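Local coordinates for copper-containing nitrite reductase (Thermus scotoductus, PDB 6HBE), which probably reduces nitrite to nitric oxide, taking electrons from cytochrome c and using bound copper ions, at residues 396-401 / 421-426. Numbering follows the deposited sequence.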
loop_
_atom_site.group_PDB
_atom_site.type_symbol
_atom_site.label_atom_id
_atom_site.label_comp_id
_atom_site.label_asym_id
_atom_site.label_seq_id
_atom_site.Cartn_x
_atom_site.Cartn_y
_atom_site.Cartn_z
ATOM N N ASP C 396 -19.281 13.791 -29.346
ATOM C CA ASP C 396 -18.631 14.839 -30.140
ATOM C C ASP C 396 -17.977 14.112 -31.314
ATOM O O ASP C 396 -16.983 13.390 -31.140
ATOM C CB ASP C 396 -17.594 15.619 -29.305
ATOM C CG ASP C 396 -16.941 16.799 -30.067
ATOM O OD1 ASP C 396 -16.836 16.784 -31.311
ATOM O OD2 ASP C 396 -16.489 17.753 -29.406
ATOM N N VAL C 397 -18.546 14.311 -32.502
ATOM C CA VAL C 397 -18.249 13.509 -33.675
ATOM C C VAL C 397 -17.383 14.346 -34.609
ATOM O O VAL C 397 -17.859 15.371 -35.118
ATOM C CB VAL C 397 -19.561 13.108 -34.401
ATOM C CG1 VAL C 397 -19.290 12.138 -35.549
ATOM C CG2 VAL C 397 -20.549 12.503 -33.408
ATOM N N GLN C 398 -16.120 13.938 -34.796
ATOM C CA GLN C 398 -15.213 14.570 -35.781
ATOM C C GLN C 398 -14.537 13.496 -36.632
ATOM O O GLN C 398 -13.327 13.471 -36.831
ATOM C CB GLN C 398 -14.208 15.517 -35.110
ATOM C CG GLN C 398 -14.805 16.891 -34.829
ATOM C CD GLN C 398 -14.098 17.653 -33.719
ATOM O OE1 GLN C 398 -13.917 17.133 -32.615
ATOM N NE2 GLN C 398 -13.722 18.909 -33.993
ATOM N N GLY C 399 -15.372 12.630 -37.165
ATOM C CA GLY C 399 -14.928 11.523 -37.985
ATOM C C GLY C 399 -16.127 10.698 -38.421
ATOM O O GLY C 399 -17.236 10.911 -37.932
ATOM N N PRO C 400 -15.922 9.771 -39.353
ATOM C CA PRO C 400 -17.033 8.996 -39.903
ATOM C C PRO C 400 -17.441 7.730 -39.133
ATOM O O PRO C 400 -18.333 7.031 -39.604
ATOM C CB PRO C 400 -16.506 8.618 -41.291
ATOM C CG PRO C 400 -15.032 8.491 -41.082
ATOM C CD PRO C 400 -14.675 9.568 -40.124
ATOM N N GLU C 401 -16.833 7.422 -37.974
ATOM C CA GLU C 401 -17.158 6.170 -37.273
ATOM C C GLU C 401 -17.553 6.329 -35.786
ATOM O O GLU C 401 -17.030 5.635 -34.926
ATOM C CB GLU C 401 -15.993 5.191 -37.421
ATOM C CG GLU C 401 -15.622 4.848 -38.864
ATOM C CD GLU C 401 -14.328 4.051 -38.957
ATOM O OE1 GLU C 401 -13.281 4.532 -38.475
ATOM O OE2 GLU C 401 -14.345 2.940 -39.524
ATOM N N PRO C 421 -9.414 7.869 -40.643
ATOM C CA PRO C 421 -9.001 8.875 -39.670
ATOM C C PRO C 421 -10.163 9.680 -39.119
ATOM O O PRO C 421 -11.223 9.770 -39.758
ATOM C CB PRO C 421 -8.016 9.767 -40.444
ATOM C CG PRO C 421 -8.316 9.554 -41.881
ATOM C CD PRO C 421 -8.969 8.207 -42.015
ATOM N N GLY C 422 -9.954 10.255 -37.930
ATOM C CA GLY C 422 -11.007 10.974 -37.202
ATOM C C GLY C 422 -10.700 11.104 -35.711
ATOM O O GLY C 422 -9.759 10.469 -35.215
ATOM N N GLU C 423 -11.465 11.945 -35.013
ATOM C CA GLU C 423 -11.453 11.959 -33.547
ATOM C C GLU C 423 -12.841 12.037 -32.935
ATOM O O GLU C 423 -13.814 12.500 -33.581
ATOM C CB GLU C 423 -10.537 13.053 -32.994
ATOM C CG GLU C 423 -10.598 14.409 -33.662
ATOM C CD GLU C 423 -9.577 15.377 -33.064
ATOM O OE1 GLU C 423 -9.406 15.386 -31.823
ATOM O OE2 GLU C 423 -8.949 16.128 -33.833
ATOM N N TYR C 424 -12.920 11.544 -31.692
ATOM C CA TYR C 424 -14.184 11.307 -30.992
ATOM C C TYR C 424 -14.010 11.550 -29.496
ATOM O O TYR C 424 -13.040 11.053 -28.912
ATOM C CB TYR C 424 -14.637 9.856 -31.208
ATOM C CG TYR C 424 -14.597 9.425 -32.661
ATOM C CD1 TYR C 424 -15.674 9.700 -33.515
ATOM C CD2 TYR C 424 -13.478 8.787 -33.192
ATOM C CE1 TYR C 424 -15.635 9.333 -34.856
ATOM C CE2 TYR C 424 -13.426 8.413 -34.533
ATOM C CZ TYR C 424 -14.512 8.696 -35.362
ATOM O OH TYR C 424 -14.485 8.345 -36.697
ATOM N N VAL C 425 -14.934 12.294 -28.889
ATOM C CA VAL C 425 -15.041 12.382 -27.440
ATOM C C VAL C 425 -16.213 11.497 -27.061
ATOM O O VAL C 425 -17.283 11.626 -27.663
ATOM C CB VAL C 425 -15.293 13.827 -26.946
ATOM C CG1 VAL C 425 -15.276 13.903 -25.423
ATOM C CG2 VAL C 425 -14.277 14.779 -27.548
ATOM N N TYR C 426 -16.019 10.598 -26.089
ATOM C CA TYR C 426 -17.076 9.693 -25.636
ATOM C C TYR C 426 -17.275 9.793 -24.123
ATOM O O TYR C 426 -16.368 10.215 -23.391
ATOM C CB TYR C 426 -16.816 8.239 -26.088
ATOM C CG TYR C 426 -15.556 7.605 -25.514
ATOM C CD1 TYR C 426 -14.308 7.805 -26.107
ATOM C CD2 TYR C 426 -15.613 6.804 -24.372
ATOM C CE1 TYR C 426 -13.151 7.239 -25.572
ATOM C CE2 TYR C 426 -14.448 6.239 -23.826
ATOM C CZ TYR C 426 -13.224 6.458 -24.409
ATOM O OH TYR C 426 -12.054 5.884 -23.894
#
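One hydrogen bond and one CA-H...O contact reach the backbone O of D396: V425 N, 3.2 Å away on a lone pair in the carbonyl plane, and the CA-H of Y424, whose CA is 3.5 Å from that O. D396 N returns a weak bond to V425 O. The antiparallel pairing repeats at Q398 and E423: Q398 N meets E423 O at 3.0 Å, nearly along the C=O axis, whereas E423 N reaches Q398 O more straight (165° at the hydrogen) but from above that carbonyl's plane. Beyond it G399 and G422 draw together, CA to CA 4.0 Å. Y424, a buried residue with CG anti to its carbonyl carbon (chi1 -49°), sends its ring along the sheet face it shares with V397, so that its OH accepts the N-H of E401, 2.8 Å from OH to N, and ties down the turn after the strand. P400 CD lies beside this hydroxyl, 3.6 Å from OH. On the other face, D396 CB packs 3.8 Å from V425 CB, and E423, its carboxylate salt-bridged to R439 and V339 of a second subunit packed on it, brings CG beside Q398 CB. In this plastocyanin/azurin-like domain, strand 393-398 is the outermost of its sheet within this chain, and 422-427 lies between it and 435-443.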